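Side-chain contact in type-2Aa cytolytic delta-endotoxin (Bacillus thuringiensis serovar kyushuensis, PDB 1CBY), which is a mosquitocidal toxin that kills dipteran larvae by perforating the membranes of their midgut epithelial cells: residues 94-99 against 119-124. Residues are numbered along the deposited sequence; the frame is centred on the assembly and turned at random.
Sequences KTLNQS and QEVLGL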
ATOM      1  N   LYS A  94     -19.344  14.429  -9.258  1.00 37.46           N
ATOM      2  CA  LYS A  94     -18.874  15.760  -8.891  1.00 38.29           C
ATOM      3  C   LYS A  94     -17.458  15.939  -9.421  1.00 37.92           C
ATOM      4  O   LYS A  94     -16.708  14.967  -9.514  1.00 45.17           O
ATOM      5  CB  LYS A  94     -18.888  15.882  -7.360  1.00 46.59           C
ATOM      6  CG  LYS A  94     -19.020  17.293  -6.796  1.00 56.32           C
ATOM      7  CD  LYS A  94     -17.672  17.980  -6.622  1.00 65.57           C
ATOM      8  CE  LYS A  94     -17.841  19.369  -6.015  1.00 67.44           C
ATOM      9  NZ  LYS A  94     -16.543  20.053  -5.765  1.00 66.76           N
ATOM     10  N   THR A  95     -17.107  17.159  -9.813  1.00 32.85           N
ATOM     11  CA  THR A  95     -15.768  17.438 -10.323  1.00 31.86           C
ATOM     12  C   THR A  95     -15.166  18.561  -9.496  1.00 27.58           C
ATOM     13  O   THR A  95     -15.879  19.232  -8.753  1.00 28.52           O
ATOM     14  CB  THR A  95     -15.778  17.869 -11.825  1.00 36.52           C
ATOM     15  OG1 THR A  95     -16.588  19.038 -11.995  1.00 40.81           O
ATOM     16  CG2 THR A  95     -16.321  16.756 -12.716  1.00 30.32           C
ATOM     17  N   LEU A  96     -13.861  18.764  -9.627  1.00 24.59           N
ATOM     18  CA  LEU A  96     -13.161  19.818  -8.908  1.00 25.29           C
ATOM     19  C   LEU A  96     -11.867  20.107  -9.651  1.00 30.83           C
ATOM     20  O   LEU A  96     -11.252  19.198 -10.213  1.00 37.41           O
ATOM     21  CB  LEU A  96     -12.841  19.386  -7.475  1.00 26.16           C
ATOM     22  CG  LEU A  96     -12.208  20.479  -6.608  1.00 29.50           C
ATOM     23  CD1 LEU A  96     -13.301  21.378  -6.053  1.00 33.35           C
ATOM     24  CD2 LEU A  96     -11.404  19.872  -5.475  1.00 32.35           C
ATOM     25  N   ASN A  97     -11.453  21.369  -9.647  1.00 32.31           N
ATOM     26  CA  ASN A  97     -10.229  21.786 -10.323  1.00 31.49           C
ATOM     27  C   ASN A  97      -9.871  23.190  -9.844  1.00 29.61           C
ATOM     28  O   ASN A  97     -10.335  24.172 -10.418  1.00 36.58           O
ATOM     29  CB  ASN A  97     -10.457  21.777 -11.840  1.00 34.60           C
ATOM     30  CG  ASN A  97      -9.262  22.292 -12.627  1.00 36.02           C
ATOM     31  OD1 ASN A  97      -9.417  22.776 -13.746  1.00 43.24           O
ATOM     32  ND2 ASN A  97      -8.069  22.172 -12.059  1.00 33.53           N
ATOM     33  N   GLN A  98      -9.069  23.287  -8.782  1.00 24.52           N
ATOM     34  CA  GLN A  98      -8.692  24.588  -8.232  1.00 23.98           C
ATOM     35  C   GLN A  98      -7.679  24.491  -7.103  1.00 24.67           C
ATOM     36  O   GLN A  98      -7.414  23.403  -6.586  1.00 27.04           O
ATOM     37  CB  GLN A  98      -9.932  25.284  -7.685  1.00 34.49           C
ATOM     38  CG  GLN A  98     -10.582  24.524  -6.541  1.00 42.72           C
ATOM     39  CD  GLN A  98     -11.793  25.233  -5.990  1.00 44.23           C
ATOM     40  OE1 GLN A  98     -12.843  25.279  -6.631  1.00 49.12           O
ATOM     41  NE2 GLN A  98     -11.655  25.802  -4.800  1.00 44.62           N
ATOM     42  N   SER A  99      -7.132  25.640  -6.710  1.00 27.92           N
ATOM     43  CA  SER A  99      -6.168  25.705  -5.614  1.00 33.98           C
ATOM     44  C   SER A  99      -6.937  25.492  -4.323  1.00 33.43           C
ATOM     45  O   SER A  99      -7.937  26.166  -4.070  1.00 37.40           O
ATOM     46  CB  SER A  99      -5.473  27.067  -5.571  1.00 33.93           C
ATOM     47  OG  SER A  99      -4.616  27.238  -6.686  1.00 43.22           O
ATOM     48  N   GLN A 119     -13.881  13.757   0.681  1.00 40.02           N
ATOM     49  CA  GLN A 119     -15.167  13.262   1.159  1.00 40.19           C
ATOM     50  C   GLN A 119     -16.297  13.981   0.417  1.00 37.90           C
ATOM     51  O   GLN A 119     -17.240  13.352  -0.075  1.00 37.92           O
ATOM     52  CB  GLN A 119     -15.291  13.506   2.668  1.00 45.02           C
ATOM     53  CG  GLN A 119     -16.582  12.988   3.287  1.00 56.34           C
ATOM     54  CD  GLN A 119     -16.847  13.567   4.665  1.00 63.47           C
ATOM     55  OE1 GLN A 119     -16.849  14.785   4.848  1.00 66.15           O
ATOM     56  NE2 GLN A 119     -17.082  12.698   5.640  1.00 64.05           N
ATOM     57  N   GLU A 120     -16.168  15.299   0.313  1.00 36.40           N
ATOM     58  CA  GLU A 120     -17.152  16.126  -0.369  1.00 38.97           C
ATOM     59  C   GLU A 120     -17.255  15.753  -1.849  1.00 37.65           C
ATOM     60  O   GLU A 120     -18.330  15.392  -2.329  1.00 40.74           O
ATOM     61  CB  GLU A 120     -16.780  17.609  -0.215  1.00 43.39           C
ATOM     62  CG  GLU A 120     -17.797  18.597  -0.784  1.00 58.67           C
ATOM     63  CD  GLU A 120     -19.129  18.574  -0.049  1.00 68.34           C
ATOM     64  OE1 GLU A 120     -19.193  19.079   1.093  1.00 76.27           O
ATOM     65  OE2 GLU A 120     -20.115  18.056  -0.616  1.00 74.41           O
ATOM     66  N   VAL A 121     -16.125  15.794  -2.550  1.00 34.88           N
ATOM     67  CA  VAL A 121     -16.074  15.480  -3.977  1.00 28.91           C
ATOM     68  C   VAL A 121     -16.544  14.069  -4.317  1.00 25.42           C
ATOM     69  O   VAL A 121     -17.137  13.848  -5.373  1.00 28.55           O
ATOM     70  CB  VAL A 121     -14.650  15.718  -4.546  1.00 29.25           C
ATOM     71  CG1 VAL A 121     -14.549  15.227  -5.996  1.00 23.88           C
ATOM     72  CG2 VAL A 121     -14.315  17.201  -4.473  1.00 27.47           C
ATOM     73  N   LEU A 122     -16.297  13.127  -3.413  1.00 23.73           N
ATOM     74  CA  LEU A 122     -16.690  11.736  -3.614  1.00 26.06           C
ATOM     75  C   LEU A 122     -18.218  11.604  -3.705  1.00 29.25           C
ATOM     76  O   LEU A 122     -18.736  10.758  -4.438  1.00 24.52           O
ATOM     77  CB  LEU A 122     -16.117  10.865  -2.486  1.00 20.35           C
ATOM     78  CG  LEU A 122     -16.275   9.342  -2.552  1.00 20.53           C
ATOM     79  CD1 LEU A 122     -15.765   8.802  -3.870  1.00 17.56           C
ATOM     80  CD2 LEU A 122     -15.526   8.703  -1.403  1.00 17.20           C
ATOM     81  N   GLY A 123     -18.934  12.459  -2.978  1.00 33.05           N
ATOM     82  CA  GLY A 123     -20.385  12.425  -3.010  1.00 38.08           C
ATOM     83  C   GLY A 123     -20.973  11.258  -2.242  1.00 43.20           C
ATOM     84  O   GLY A 123     -21.623  11.447  -1.216  1.00 49.96           O
ATOM     85  N   LEU A 124     -20.753  10.047  -2.739  1.00 43.53           N
ATOM     86  CA  LEU A 124     -21.260   8.848  -2.087  1.00 40.32           C
ATOM     87  C   LEU A 124     -20.648   8.745  -0.694  1.00 41.45           C
ATOM     88  O   LEU A 124     -19.450   8.972  -0.523  1.00 44.64           O
ATOM     89  CB  LEU A 124     -20.892   7.602  -2.897  1.00 44.48           C
ATOM     90  CG  LEU A 124     -21.275   7.496  -4.380  1.00 47.14           C
ATOM     91  CD1 LEU A 124     -22.691   8.011  -4.599  1.00 49.68           C
ATOM     92  CD2 LEU A 124     -20.296   8.272  -5.242  1.00 53.03           C
TER
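Val-121, in the last turn of helix 107-122, meets two residues of strand 90-102, Lys-94 and Leu-96, and each of its methyl groups has its own neighbours. The two methyls diverge from CB, CG1 anti to the backbone N and CG2 anti to the carbonyl carbon, which turns one to the strand backbone and the other to the two side chains. CG2 carries most of the side-chain contact, lying 3.8 Å from Lys-94 NZ. Leu-96 meets the same methyl through its CB, at 4.0 Å. CG1 goes instead to the strand backbone, 4.1 Å from Lys-94 O. Both strand side chains cross the valine at about a right angle, and both start from CB atoms directed at the helix, as expected of residues two apart on a strand.

The bend at chi2 (-88°) turns the otherwise nearly extended lysine chain along its own strand, towards Leu-96, passing the helix end. CD lies 4.0 Å from Val-121 CA, and NZ makes a weak hydrogen bond to Thr-95 O. Glu-120 OE2 is 6.6 Å from Lys-94 NZ, too far for an ion pair, although its opposite charge may still favour the ammonium group electrostatically.

At the base of the same chain, Lys-94 CB approaches Val-121 O to 3.3 Å. That carbonyl accepts a hydrogen bond from the hydroxyl of Thr-221, whose backbone also bonds to Lys-94. The setting is helix-on-sheet packing, helix 107-122 lying on the sheet that holds strands 90-102 and 210-225; on its other side Leu-122 packs against Phe-131 and Trp-132 of helix 129-141. Contact between the two segments is thus mainly van der Waals, with no hydrogen bond: Val-121 packs against Leu-96 and the lysine chain, whose ammonium end also borders CG2, while Thr-221 satisfies the helix-end carbonyl.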